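Local coordinates for protein dermonecrotic toxin (Pasteurella multocida, PDB 2EBF) that is a mitogenic, dermonecrotic toxin that induces bone resorption and is associated with severe atrophic rhinitis of pigs, seen here as its C-terminal region, at residues Ile46-Val51 with Gly93-Leu98; Trp52-Leu57 with Arg81-Asn86; Gly481-Glu486 with Ser504-Ser509; Phe498-Asp503 with Gln522-Pro527. All blocks are in the same frame, centred on the assembly; numbering follows the deposited sequence.

Interaction 1: Ile46-Val51 with Gly93-Leu98; sequences IGLEGV and GLMHEL
The irregular chain carrying Ile46 and Leu48 runs past helix 88-108 at some distance, the closest pair of CA atoms being those of Ile46 and Met95 at 9.8 Å, so the space between the backbones is bridged by side chains alone. Met95 does most of the reaching. Its first two torsions, with CG anti to the carbonyl carbon and chi2 161°, carry SD out to the loop, and the bend at chi3 (78°) sets CE beside Leu48 as well. Ile46 meets it at an oblique angle with the methyl branch: CG2 lies 3.6 Å from Met95 SD. Leu48 runs alongside Met95 in the opposite sense, its CD2 standing 4.0 Å from SD and 4.1 Å from CE of that methionine. The thioether is thus touched by two aliphatic branches from one short segment, in a purely apolar contact with no hydrogen bond across it. After Leu48 the chain reverses in a type I beta turn, closed by Val51 N bonding to Leu48 O at 3.2 Å. The carbonyl of Ile46 is also taken, by Arg91 one turn before Met95 on helix 88-108. Around this buried packing stand other helices of the membrane localization domain: Leu129 of helix 115-129 touches both Ile46 and Met95, while Ile82 of helix 70-84 touches Leu48.

Interaction 2: Trp52-Leu57 with Arg81-Asn86; sequences WTPEVL and RIHNSN
His83 lays one face of its imidazole against the CG2 methyl of Thr53, a CH-pi contact in which CG2 stands 4.0 Å from the ring centroid and 19° off the ring normal, shifted toward the rim on the side of His83 CE1 and ND1. The two side chains cross at about a right angle. Thr53 can present the methyl because OG1 takes the place between its backbone N and carbonyl carbon (chi1 57°), leaving CG2 beside the N. The edge of the imidazole meets the backbone instead: His83 NE2 donates to Trp52 O at 2.8 Å, with 148° at the hydrogen. This bond is short but bent; the donor comes in above the plane of the Trp52 carbonyl, and the oxygen is tilted somewhat from the ring plane. Pro54 CD approaches His83 CD2 obliquely at 4.1 Å, sliding past the ring. Trp52 and Thr53, the latter at the N-cap position, lead into helix 54-60, and Pro54 is its first residue; the end of helix 70-84 thus packs against the start of another helix of the membrane localization domain. Leu48 and Val51 also touch His83. Having NE2 as the donor implies a proton on that nitrogen, and together with the methyl over the face this bond would fix the rotation of the imidazole about its CB-CG bond.

Interaction 3: Gly481-Glu486 with Ser504-Ser509; sequences GNIIAE and SSLLNS
Ile483 and Leu506 make the close part of this contact, meeting methyl against methyl with CD1 of Ile483 3.8 Å from CD1 of Leu506. The side chains cross at about a right angle: Ile483 extends its longer arm fully (chi2 179°) from helix 473-490, and Leu506 reaches back from the short helix 504-507. Both point toward the opposing segment from the start, and both place CG or CG1 beside the backbone N. The second touch is much looser. Ile484 leaves its helix in another direction, and only its tip approaches, CD1 lying 4.5 Å from Leu506 O, a loose packing touch of a methyl on a carbonyl. No hydrogen bond links the segments, whose nearest CA atoms, those of Ile484 and Leu506, are 8.0 Å apart. All three touching residues are buried, whereas the flanks turn outward: Ala485 on the far side of its helix and Ser505 beside Leu506 are exposed to solvent. The hydroxyl of Ser505 is bonded to Asp503, at the N-cap of the short helix. In the C2 region of the toxin the contact joins the two helices that flank strand 498-502 along the chain. Leu520 of helix 520-524 touches both Leu506 and Ile484, and its backbone is hydrogen-bonded to that of Leu506; from another side, Leu332 of helix 312-333 touches Ile484.

Interaction 4: Phe498-Asp503 with Gln522-Pro527; sequences FVVFAD and QYLKIP
Phe498 projects from its strand as a broad bump, and the rim of its ring is received between two methyls, CD1 of Leu524 and CD1 of Ile526. Its atom CE1 sits 3.7 Å from Ile526 CD1 and 3.9 Å from Leu524 CD1, with CZ next to it lying 4.0 Å from the same leucine methyl. Both methyls meet the ring obliquely, one from each side of its plane; the Ile526 side chain runs in from the opposite direction and Leu524 crosses at a slant. The ring reaches this notch because CG of Phe498 stands between the backbone N and the carbonyl carbon (chi1 61°). Ile526 has the same kind of first torsion (chi1 60°), and its extended CG1 arm carries CD1 out to the phenyl. Two residues further along the strand, Val500 fills in more loosely beside Phe498, its CG2 4.5 Å from Leu524 CD1. The notch owes its form to the turn at the end of helix 520-524: Lys525 has positive phi (63°) in a Schellman motif, and the chain swings round so that Leu524 and Ile526 face the strand while Lys525 is exposed. Strand 498-502 belongs to a mixed sheet, and Val499 turns to its other face. With only carbon meeting across the interface, the fit depends on shape and water exclusion; hydrogen bonds hold each side separately, the strand through sheet neighbours, the turn through Ile526 O to Trp341.

Interactions 1 and 2 adjoin among the helices of the membrane localization domain, their centres 8 Å apart: the continuous segment 46-57 leans first on helix 88-108, then on the end of helix 70-84. Interactions 3 and 4, with centres 9 Å apart, share the C2 region and join helix 473-490, strand 498-502 and the short helices 504-507 and 520-524 that follow it along the chain before strand 528-531; a probable hydrogen bond of Asn508 OD1 with Gln522 NE2 ties them. The two pairs stay separate, interactions 1 and 3 having nearest atoms about 23 Å apart. Interactions 1, 3 and 4 are buried and apolar; interaction 2, partly buried, adds a side-chain-to-backbone hydrogen bond.

Interaction 1: Ile46-Val51 with Gly93-Leu98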
loop_
_atom_site.group_PDB
_atom_site.type_symbol
_atom_site.label_atom_id
_atom_site.label_comp_id
_atom_site.label_asym_id
_atom_site.label_seq_id
_atom_site.Cartn_x
_atom_site.Cartn_y
_atom_site.Cartn_z
ATOM N N ILE A 46 3.507 9.341 -20.973
ATOM C CA ILE A 46 4.895 9.695 -20.578
ATOM C C ILE A 46 5.768 9.903 -21.823
ATOM O O ILE A 46 6.849 9.312 -21.978
ATOM C CB ILE A 46 5.511 8.667 -19.574
ATOM C CG1 ILE A 46 4.575 8.443 -18.379
ATOM C CG2 ILE A 46 6.841 9.149 -19.027
ATOM C CD1 ILE A 46 3.875 7.150 -18.450
ATOM N N GLY A 47 5.256 10.730 -22.732
ATOM C CA GLY A 47 5.908 10.984 -24.010
ATOM C C GLY A 47 7.196 11.757 -23.818
ATOM O O GLY A 47 7.279 12.629 -22.938
ATOM N N LEU A 48 8.200 11.434 -24.636
ATOM C CA LEU A 48 9.523 12.063 -24.531
ATOM C C LEU A 48 9.833 13.090 -25.621
ATOM O O LEU A 48 10.982 13.483 -25.783
ATOM C CB LEU A 48 10.613 10.996 -24.487
ATOM C CG LEU A 48 10.560 10.055 -23.275
ATOM C CD1 LEU A 48 11.576 8.961 -23.423
ATOM C CD2 LEU A 48 10.766 10.838 -21.962
ATOM N N GLU A 49 8.807 13.545 -26.341
ATOM C CA GLU A 49 9.000 14.513 -27.433
ATOM C C GLU A 49 9.583 15.848 -26.980
ATOM O O GLU A 49 10.204 16.558 -27.773
ATOM C CB GLU A 49 7.703 14.753 -28.212
ATOM C CG GLU A 49 7.184 13.529 -28.945
ATOM C CD GLU A 49 6.127 12.761 -28.160
ATOM O OE1 GLU A 49 5.217 12.198 -28.812
ATOM O OE2 GLU A 49 6.191 12.717 -26.910
ATOM N N GLY A 50 9.374 16.193 -25.710
ATOM C CA GLY A 50 9.871 17.455 -25.183
ATOM C C GLY A 50 11.067 17.342 -24.258
ATOM O O GLY A 50 11.398 18.294 -23.547
ATOM N N VAL A 51 11.715 16.180 -24.260
ATOM C CA VAL A 51 12.861 15.940 -23.402
ATOM C C VAL A 51 14.071 15.713 -24.301
ATOM O O VAL A 51 14.034 14.859 -25.182
ATOM C CB VAL A 51 12.640 14.696 -22.494
ATOM C CG1 VAL A 51 13.866 14.421 -21.633
ATOM C CG2 VAL A 51 11.408 14.859 -21.624
ATOM N N GLY A 93 9.939 6.287 -13.598
ATOM C CA GLY A 93 10.855 6.031 -12.468
ATOM C C GLY A 93 12.242 6.581 -12.726
ATOM O O GLY A 93 12.810 7.255 -11.874
ATOM N N LEU A 94 12.792 6.270 -13.897
ATOM C CA LEU A 94 14.087 6.794 -14.332
ATOM C C LEU A 94 14.120 8.319 -14.441
ATOM O O LEU A 94 15.127 8.957 -14.103
ATOM C CB LEU A 94 14.472 6.176 -15.676
ATOM C CG LEU A 94 14.822 4.687 -15.629
ATOM C CD1 LEU A 94 14.764 4.085 -17.033
ATOM C CD2 LEU A 94 16.192 4.441 -14.978
ATOM N N MET A 95 13.030 8.891 -14.940
ATOM C CA MET A 95 12.898 10.354 -15.014
ATOM C C MET A 95 12.991 11.016 -13.652
ATOM O O MET A 95 13.720 11.993 -13.488
ATOM C CB MET A 95 11.609 10.733 -15.727
ATOM C CG MET A 95 11.711 10.462 -17.212
ATOM S SD MET A 95 10.138 10.368 -18.055
ATOM C CE MET A 95 9.725 12.111 -18.211
ATOM N N HIS A 96 12.288 10.467 -12.667
ATOM C CA HIS A 96 12.402 10.977 -11.293
ATOM C C HIS A 96 13.836 10.835 -10.751
ATOM O O HIS A 96 14.335 11.739 -10.091
ATOM C CB HIS A 96 11.408 10.284 -10.354
ATOM C CG HIS A 96 9.987 10.762 -10.489
ATOM N ND1 HIS A 96 8.989 9.976 -11.021
ATOM C CD2 HIS A 96 9.389 11.923 -10.118
ATOM C CE1 HIS A 96 7.839 10.633 -10.981
ATOM N NE2 HIS A 96 8.057 11.820 -10.446
ATOM N N GLU A 97 14.492 9.707 -11.042
ATOM C CA GLU A 97 15.890 9.492 -10.670
ATOM C C GLU A 97 16.808 10.557 -11.276
ATOM O O GLU A 97 17.688 11.093 -10.578
ATOM C CB GLU A 97 16.353 8.081 -11.068
ATOM C CG GLU A 97 15.696 6.950 -10.251
ATOM C CD GLU A 97 16.035 5.548 -10.765
ATOM O OE1 GLU A 97 16.794 5.427 -11.734
ATOM O OE2 GLU A 97 15.536 4.558 -10.195
ATOM N N LEU A 98 16.593 10.883 -12.551
ATOM C CA LEU A 98 17.379 11.927 -13.220
ATOM C C LEU A 98 17.171 13.281 -12.562
ATOM O O LEU A 98 18.123 14.053 -12.400
ATOM C CB LEU A 98 17.006 12.046 -14.698
ATOM C CG LEU A 98 18.132 12.343 -15.712
ATOM C CD1 LEU A 98 17.615 12.915 -17.025
ATOM C CD2 LEU A 98 19.344 13.136 -15.178
#

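Interaction 2: Trp52-Leu57 with Arg81-Asn86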
loop_
_atom_site.group_PDB
_atom_site.type_symbol
_atom_site.label_atom_id
_atom_site.label_comp_id
_atom_site.label_asym_id
_atom_site.label_seq_id
_atom_site.Cartn_x
_atom_site.Cartn_y
_atom_site.Cartn_z
ATOM N N TRP A 52 15.131 16.489 -24.073
ATOM C CA TRP A 52 16.361 16.392 -24.842
ATOM C C TRP A 52 16.923 14.985 -24.804
ATOM O O TRP A 52 16.829 14.293 -23.782
ATOM C CB TRP A 52 17.436 17.317 -24.273
ATOM C CG TRP A 52 17.265 18.787 -24.513
ATOM C CD1 TRP A 52 16.510 19.405 -25.481
ATOM C CD2 TRP A 52 17.919 19.830 -23.786
ATOM N NE1 TRP A 52 16.647 20.778 -25.377
ATOM C CE2 TRP A 52 17.505 21.059 -24.346
ATOM C CE3 TRP A 52 18.818 19.841 -22.706
ATOM C CZ2 TRP A 52 17.956 22.290 -23.864
ATOM C CZ3 TRP A 52 19.260 21.062 -22.222
ATOM C CH2 TRP A 52 18.825 22.272 -22.804
ATOM N N THR A 53 17.500 14.569 -25.927
ATOM C CA THR A 53 18.280 13.333 -25.996
ATOM C C THR A 53 19.700 13.623 -25.499
ATOM O O THR A 53 20.075 14.787 -25.400
ATOM C CB THR A 53 18.365 12.825 -27.437
ATOM O OG1 THR A 53 18.943 13.849 -28.267
ATOM C CG2 THR A 53 16.969 12.452 -27.952
ATOM N N PRO A 54 20.490 12.573 -25.176
ATOM C CA PRO A 54 21.876 12.769 -24.717
ATOM C C PRO A 54 22.764 13.583 -25.667
ATOM O O PRO A 54 23.564 14.394 -25.196
ATOM C CB PRO A 54 22.411 11.329 -24.584
ATOM C CG PRO A 54 21.214 10.515 -24.321
ATOM C CD PRO A 54 20.124 11.147 -25.166
ATOM N N GLU A 55 22.634 13.378 -26.982
ATOM C CA GLU A 55 23.431 14.156 -27.953
ATOM C C GLU A 55 23.126 15.641 -27.861
ATOM O O GLU A 55 24.023 16.477 -27.940
ATOM C CB GLU A 55 23.208 13.686 -29.395
ATOM C CG GLU A 55 23.768 12.307 -29.731
ATOM C CD GLU A 55 25.279 12.175 -29.565
ATOM O OE1 GLU A 55 26.029 13.170 -29.694
ATOM O OE2 GLU A 55 25.723 11.039 -29.314
ATOM N N VAL A 56 21.857 15.970 -27.686
ATOM C CA VAL A 56 21.464 17.359 -27.557
ATOM C C VAL A 56 22.032 17.951 -26.249
ATOM O O VAL A 56 22.604 19.049 -26.246
ATOM C CB VAL A 56 19.930 17.508 -27.655
ATOM C CG1 VAL A 56 19.485 18.838 -27.112
ATOM C CG2 VAL A 56 19.478 17.353 -29.102
ATOM N N LEU A 57 21.894 17.206 -25.155
ATOM C CA LEU A 57 22.451 17.623 -23.865
ATOM C C LEU A 57 23.947 17.919 -23.959
ATOM O O LEU A 57 24.417 18.922 -23.414
ATOM C CB LEU A 57 22.234 16.542 -22.804
ATOM C CG LEU A 57 21.905 16.936 -21.352
ATOM C CD1 LEU A 57 22.550 15.972 -20.363
ATOM C CD2 LEU A 57 22.188 18.395 -20.973
ATOM N N ARG A 81 19.085 5.928 -20.821
ATOM C CA ARG A 81 18.182 4.878 -20.335
ATOM C C ARG A 81 16.718 5.296 -20.439
ATOM O O ARG A 81 15.865 4.473 -20.766
ATOM C CB ARG A 81 18.506 4.473 -18.890
ATOM C CG ARG A 81 19.733 3.577 -18.737
ATOM C CD ARG A 81 19.775 2.908 -17.346
ATOM N NE ARG A 81 18.714 1.905 -17.181
ATOM C CZ ARG A 81 18.268 1.430 -16.014
ATOM N NH1 ARG A 81 18.774 1.848 -14.852
ATOM N NH2 ARG A 81 17.292 0.529 -16.008
ATOM N N ILE A 82 16.426 6.567 -20.149
ATOM C CA ILE A 82 15.062 7.096 -20.246
ATOM C C ILE A 82 14.544 6.976 -21.676
ATOM O O ILE A 82 13.445 6.456 -21.907
ATOM C CB ILE A 82 14.996 8.563 -19.749
ATOM C CG1 ILE A 82 15.122 8.588 -18.225
ATOM C CG2 ILE A 82 13.691 9.264 -20.181
ATOM C CD1 ILE A 82 15.689 9.858 -17.698
ATOM N N HIS A 83 15.356 7.426 -22.628
ATOM C CA HIS A 83 14.993 7.389 -24.045
ATOM C C HIS A 83 14.902 5.969 -24.617
ATOM O O HIS A 83 14.182 5.742 -25.591
ATOM C CB HIS A 83 15.939 8.272 -24.871
ATOM C CG HIS A 83 15.655 9.740 -24.731
ATOM N ND1 HIS A 83 14.661 10.378 -25.447
ATOM C CD2 HIS A 83 16.222 10.692 -23.948
ATOM C CE1 HIS A 83 14.630 11.656 -25.112
ATOM N NE2 HIS A 83 15.573 11.875 -24.212
ATOM N N ASN A 84 15.624 5.030 -24.006
ATOM C CA ASN A 84 15.571 3.621 -24.404
ATOM C C ASN A 84 14.471 2.818 -23.714
ATOM O O ASN A 84 14.224 1.673 -24.080
ATOM C CB ASN A 84 16.921 2.935 -24.165
ATOM C CG ASN A 84 18.021 3.460 -25.069
ATOM O OD1 ASN A 84 17.764 4.153 -26.062
ATOM N ND2 ASN A 84 19.261 3.127 -24.728
ATOM N N SER A 85 13.814 3.419 -22.724
ATOM C CA SER A 85 12.837 2.713 -21.890
ATOM C C SER A 85 11.470 2.546 -22.562
ATOM O O SER A 85 10.795 3.530 -22.884
ATOM C CB SER A 85 12.681 3.426 -20.542
ATOM O OG SER A 85 11.766 2.744 -19.711
ATOM N N ASN A 86 11.059 1.295 -22.743
ATOM C CA ASN A 86 9.776 0.982 -23.369
ATOM C C ASN A 86 8.660 0.795 -22.342
ATOM O O ASN A 86 7.476 0.956 -22.663
ATOM C CB ASN A 86 9.893 -0.278 -24.241
ATOM C CG ASN A 86 10.950 -0.156 -25.336
ATOM O OD1 ASN A 86 11.028 0.851 -26.045
ATOM N ND2 ASN A 86 11.754 -1.206 -25.499
#

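Interaction 3: Gly481-Glu486 with Ser504-Ser509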
loop_
_atom_site.group_PDB
_atom_site.type_symbol
_atom_site.label_atom_id
_atom_site.label_comp_id
_atom_site.label_asym_id
_atom_site.label_seq_id
_atom_site.Cartn_x
_atom_site.Cartn_y
_atom_site.Cartn_z
ATOM N N GLY A 481 -1.295 -2.168 10.685
ATOM C CA GLY A 481 -1.735 -2.845 9.473
ATOM C C GLY A 481 -0.930 -4.088 9.175
ATOM O O GLY A 481 -1.491 -5.110 8.788
ATOM N N ASN A 482 0.385 -4.007 9.352
ATOM C CA ASN A 482 1.252 -5.164 9.100
ATOM C C ASN A 482 1.021 -6.319 10.084
ATOM O O ASN A 482 1.154 -7.500 9.731
ATOM C CB ASN A 482 2.720 -4.743 9.113
ATOM C CG ASN A 482 3.094 -3.855 7.925
ATOM O OD1 ASN A 482 4.063 -3.091 7.999
ATOM N ND2 ASN A 482 2.339 -3.954 6.831
ATOM N N ILE A 483 0.679 -5.978 11.319
ATOM C CA ILE A 483 0.385 -6.987 12.337
ATOM C C ILE A 483 -0.951 -7.673 12.045
ATOM O O ILE A 483 -1.060 -8.888 12.087
ATOM C CB ILE A 483 0.409 -6.361 13.748
ATOM C CG1 ILE A 483 1.836 -5.902 14.058
ATOM C CG2 ILE A 483 -0.101 -7.363 14.810
ATOM C CD1 ILE A 483 2.018 -5.255 15.400
ATOM N N ILE A 484 -1.969 -6.879 11.748
ATOM C CA ILE A 484 -3.277 -7.408 11.383
ATOM C C ILE A 484 -3.200 -8.325 10.153
ATOM O O ILE A 484 -3.784 -9.417 10.143
ATOM C CB ILE A 484 -4.294 -6.251 11.228
ATOM C CG1 ILE A 484 -4.755 -5.836 12.635
ATOM C CG2 ILE A 484 -5.463 -6.658 10.338
ATOM C CD1 ILE A 484 -5.596 -4.595 12.688
ATOM N N ALA A 485 -2.453 -7.898 9.140
ATOM C CA ALA A 485 -2.238 -8.703 7.944
ATOM C C ALA A 485 -1.653 -10.069 8.298
ATOM O O ALA A 485 -2.128 -11.101 7.804
ATOM C CB ALA A 485 -1.331 -7.957 6.944
ATOM N N GLU A 486 -0.642 -10.093 9.169
ATOM C CA GLU A 486 -0.059 -11.377 9.588
ATOM C C GLU A 486 -1.069 -12.236 10.353
ATOM O O GLU A 486 -1.172 -13.446 10.115
ATOM C CB GLU A 486 1.216 -11.170 10.416
ATOM C CG GLU A 486 1.959 -12.469 10.810
ATOM C CD GLU A 486 2.652 -13.167 9.641
ATOM O OE1 GLU A 486 2.489 -12.734 8.475
ATOM O OE2 GLU A 486 3.360 -14.169 9.884
ATOM N N SER A 504 -3.285 -2.453 23.503
ATOM C CA SER A 504 -4.680 -2.027 23.287
ATOM C C SER A 504 -4.912 -1.286 21.965
ATOM O O SER A 504 -5.967 -1.432 21.341
ATOM C CB SER A 504 -5.191 -1.212 24.474
ATOM O OG SER A 504 -5.488 -2.087 25.560
ATOM N N SER A 505 -3.911 -0.532 21.525
ATOM C CA SER A 505 -3.939 0.144 20.218
ATOM C C SER A 505 -4.051 -0.803 19.007
ATOM O O SER A 505 -4.374 -0.371 17.892
ATOM C CB SER A 505 -2.700 1.024 20.067
ATOM O OG SER A 505 -1.522 0.239 20.007
ATOM N N LEU A 506 -3.769 -2.086 19.215
ATOM C CA LEU A 506 -3.859 -3.057 18.125
ATOM C C LEU A 506 -5.175 -3.823 18.184
ATOM O O LEU A 506 -5.699 -4.252 17.159
ATOM C CB LEU A 506 -2.671 -4.033 18.165
ATOM C CG LEU A 506 -1.259 -3.422 18.169
ATOM C CD1 LEU A 506 -0.209 -4.513 18.329
ATOM C CD2 LEU A 506 -0.990 -2.587 16.895
ATOM N N LEU A 507 -5.695 -3.974 19.398
ATOM C CA LEU A 507 -6.849 -4.829 19.683
ATOM C C LEU A 507 -8.131 -4.381 19.006
ATOM O O LEU A 507 -8.725 -5.142 18.242
ATOM C CB LEU A 507 -7.081 -4.896 21.197
ATOM C CG LEU A 507 -5.993 -5.574 22.038
ATOM C CD1 LEU A 507 -6.277 -5.419 23.522
ATOM C CD2 LEU A 507 -5.917 -7.034 21.674
ATOM N N ASN A 508 -8.556 -3.156 19.326
ATOM C CA ASN A 508 -9.789 -2.557 18.811
ATOM C C ASN A 508 -9.507 -1.466 17.778
ATOM O O ASN A 508 -8.363 -1.310 17.338
ATOM C CB ASN A 508 -10.625 -2.001 19.975
ATOM C CG ASN A 508 -11.308 -3.107 20.777
ATOM O OD1 ASN A 508 -11.959 -3.996 20.211
ATOM N ND2 ASN A 508 -11.162 -3.057 22.097
ATOM N N SER A 509 -10.539 -0.718 17.391
ATOM C CA SER A 509 -10.416 0.234 16.287
ATOM C C SER A 509 -9.534 1.414 16.636
ATOM O O SER A 509 -9.381 1.762 17.808
ATOM C CB SER A 509 -11.786 0.709 15.787
ATOM O OG SER A 509 -12.568 -0.389 15.336
#

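Interaction 4: Phe498-Asp503 with Gln522-Pro527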
loop_
_atom_site.group_PDB
_atom_site.type_symbol
_atom_site.label_atom_id
_atom_site.label_comp_id
_atom_site.label_asym_id
_atom_site.label_seq_id
_atom_site.Cartn_x
_atom_site.Cartn_y
_atom_site.Cartn_z
ATOM N N PHE A 498 -7.282 -20.129 19.332
ATOM C CA PHE A 498 -6.098 -19.370 19.693
ATOM C C PHE A 498 -6.384 -18.316 20.752
ATOM O O PHE A 498 -7.538 -17.941 20.988
ATOM C CB PHE A 498 -5.496 -18.705 18.445
ATOM C CG PHE A 498 -6.433 -17.744 17.763
ATOM C CD1 PHE A 498 -6.450 -16.399 18.120
ATOM C CD2 PHE A 498 -7.324 -18.191 16.781
ATOM C CE1 PHE A 498 -7.321 -15.504 17.497
ATOM C CE2 PHE A 498 -8.206 -17.300 16.160
ATOM C CZ PHE A 498 -8.205 -15.961 16.524
ATOM N N VAL A 499 -5.308 -17.842 21.372
ATOM C CA VAL A 499 -5.335 -16.669 22.231
ATOM C C VAL A 499 -4.267 -15.698 21.723
ATOM O O VAL A 499 -3.164 -16.117 21.372
ATOM C CB VAL A 499 -5.039 -17.053 23.704
ATOM C CG1 VAL A 499 -4.840 -15.814 24.554
ATOM C CG2 VAL A 499 -6.148 -17.955 24.274
ATOM N N VAL A 500 -4.593 -14.406 21.670
ATOM C CA VAL A 500 -3.632 -13.388 21.239
ATOM C C VAL A 500 -3.407 -12.377 22.350
ATOM O O VAL A 500 -4.356 -11.964 23.020
ATOM C CB VAL A 500 -4.101 -12.601 19.976
ATOM C CG1 VAL A 500 -2.930 -11.824 19.332
ATOM C CG2 VAL A 500 -4.705 -13.509 18.964
ATOM N N PHE A 501 -2.150 -11.975 22.527
ATOM C CA PHE A 501 -1.796 -10.896 23.439
ATOM C C PHE A 501 -1.253 -9.724 22.641
ATOM O O PHE A 501 -0.294 -9.874 21.882
ATOM C CB PHE A 501 -0.755 -11.365 24.459
ATOM C CG PHE A 501 -1.270 -12.408 25.401
ATOM C CD1 PHE A 501 -1.873 -12.035 26.605
ATOM C CD2 PHE A 501 -1.163 -13.765 25.086
ATOM C CE1 PHE A 501 -2.358 -12.990 27.482
ATOM C CE2 PHE A 501 -1.641 -14.741 25.962
ATOM C CZ PHE A 501 -2.244 -14.359 27.159
ATOM N N ALA A 502 -1.860 -8.557 22.828
ATOM C CA ALA A 502 -1.509 -7.384 22.038
ATOM C C ALA A 502 -1.810 -6.088 22.767
ATOM O O ALA A 502 -2.696 -6.040 23.624
ATOM C CB ALA A 502 -2.244 -7.413 20.693
ATOM N N ASP A 503 -1.060 -5.048 22.412
ATOM C CA ASP A 503 -1.251 -3.700 22.926
ATOM C C ASP A 503 -2.680 -3.237 22.610
ATOM O O ASP A 503 -3.252 -3.614 21.581
ATOM C CB ASP A 503 -0.182 -2.789 22.294
ATOM C CG ASP A 503 -0.144 -1.409 22.904
ATOM O OD1 ASP A 503 -0.914 -0.542 22.439
ATOM O OD2 ASP A 503 0.677 -1.181 23.822
ATOM N N GLN A 522 -11.718 -7.171 15.632
ATOM C CA GLN A 522 -12.739 -7.048 14.584
ATOM C C GLN A 522 -12.421 -7.915 13.377
ATOM O O GLN A 522 -13.286 -8.647 12.892
ATOM C CB GLN A 522 -12.933 -5.591 14.175
ATOM C CG GLN A 522 -13.656 -4.778 15.221
ATOM C CD GLN A 522 -12.787 -4.442 16.411
ATOM O OE1 GLN A 522 -11.613 -4.107 16.257
ATOM N NE2 GLN A 522 -13.366 -4.503 17.607
ATOM N N TYR A 523 -11.189 -7.838 12.883
ATOM C CA TYR A 523 -10.806 -8.672 11.750
ATOM C C TYR A 523 -10.888 -10.157 12.062
ATOM O O TYR A 523 -11.283 -10.933 11.202
ATOM C CB TYR A 523 -9.417 -8.317 11.232
ATOM C CG TYR A 523 -9.379 -7.091 10.351
ATOM C CD1 TYR A 523 -9.864 -7.129 9.035
ATOM C CD2 TYR A 523 -8.832 -5.902 10.817
ATOM C CE1 TYR A 523 -9.818 -5.998 8.215
ATOM C CE2 TYR A 523 -8.775 -4.766 10.001
ATOM C CZ TYR A 523 -9.267 -4.822 8.707
ATOM O OH TYR A 523 -9.210 -3.696 7.908
ATOM N N LEU A 524 -10.541 -10.550 13.290
ATOM C CA LEU A 524 -10.515 -11.975 13.656
ATOM C C LEU A 524 -11.849 -12.492 14.206
ATOM O O LEU A 524 -11.989 -13.687 14.491
ATOM C CB LEU A 524 -9.368 -12.277 14.635
ATOM C CG LEU A 524 -7.927 -12.104 14.123
ATOM C CD1 LEU A 524 -6.921 -12.342 15.257
ATOM C CD2 LEU A 524 -7.620 -13.043 12.926
ATOM N N LYS A 525 -12.826 -11.597 14.343
ATOM C CA LYS A 525 -14.174 -11.966 14.792
ATOM C C LYS A 525 -14.167 -12.523 16.228
ATOM O O LYS A 525 -14.862 -13.494 16.533
ATOM C CB LYS A 525 -14.834 -12.981 13.841
ATOM C CG LYS A 525 -14.825 -12.623 12.341
ATOM C CD LYS A 525 -13.767 -13.389 11.540
ATOM C CE LYS A 525 -14.068 -14.878 11.453
ATOM N NZ LYS A 525 -12.984 -15.637 10.749
ATOM N N ILE A 526 -13.372 -11.909 17.098
ATOM C CA ILE A 526 -13.250 -12.350 18.497
ATOM C C ILE A 526 -13.418 -11.151 19.430
ATOM O O ILE A 526 -13.408 -10.023 18.961
ATOM C CB ILE A 526 -11.892 -13.058 18.753
ATOM C CG1 ILE A 526 -10.712 -12.109 18.456
ATOM C CG2 ILE A 526 -11.829 -14.362 17.935
ATOM C CD1 ILE A 526 -9.330 -12.700 18.750
ATOM N N PRO A 527 -13.608 -11.389 20.744
ATOM C CA PRO A 527 -13.618 -10.256 21.677
ATOM C C PRO A 527 -12.226 -9.874 22.200
ATOM O O PRO A 527 -11.365 -10.748 22.369
ATOM C CB PRO A 527 -14.485 -10.773 22.829
ATOM C CG PRO A 527 -14.219 -12.285 22.852
ATOM C CD PRO A 527 -13.869 -12.678 21.422
#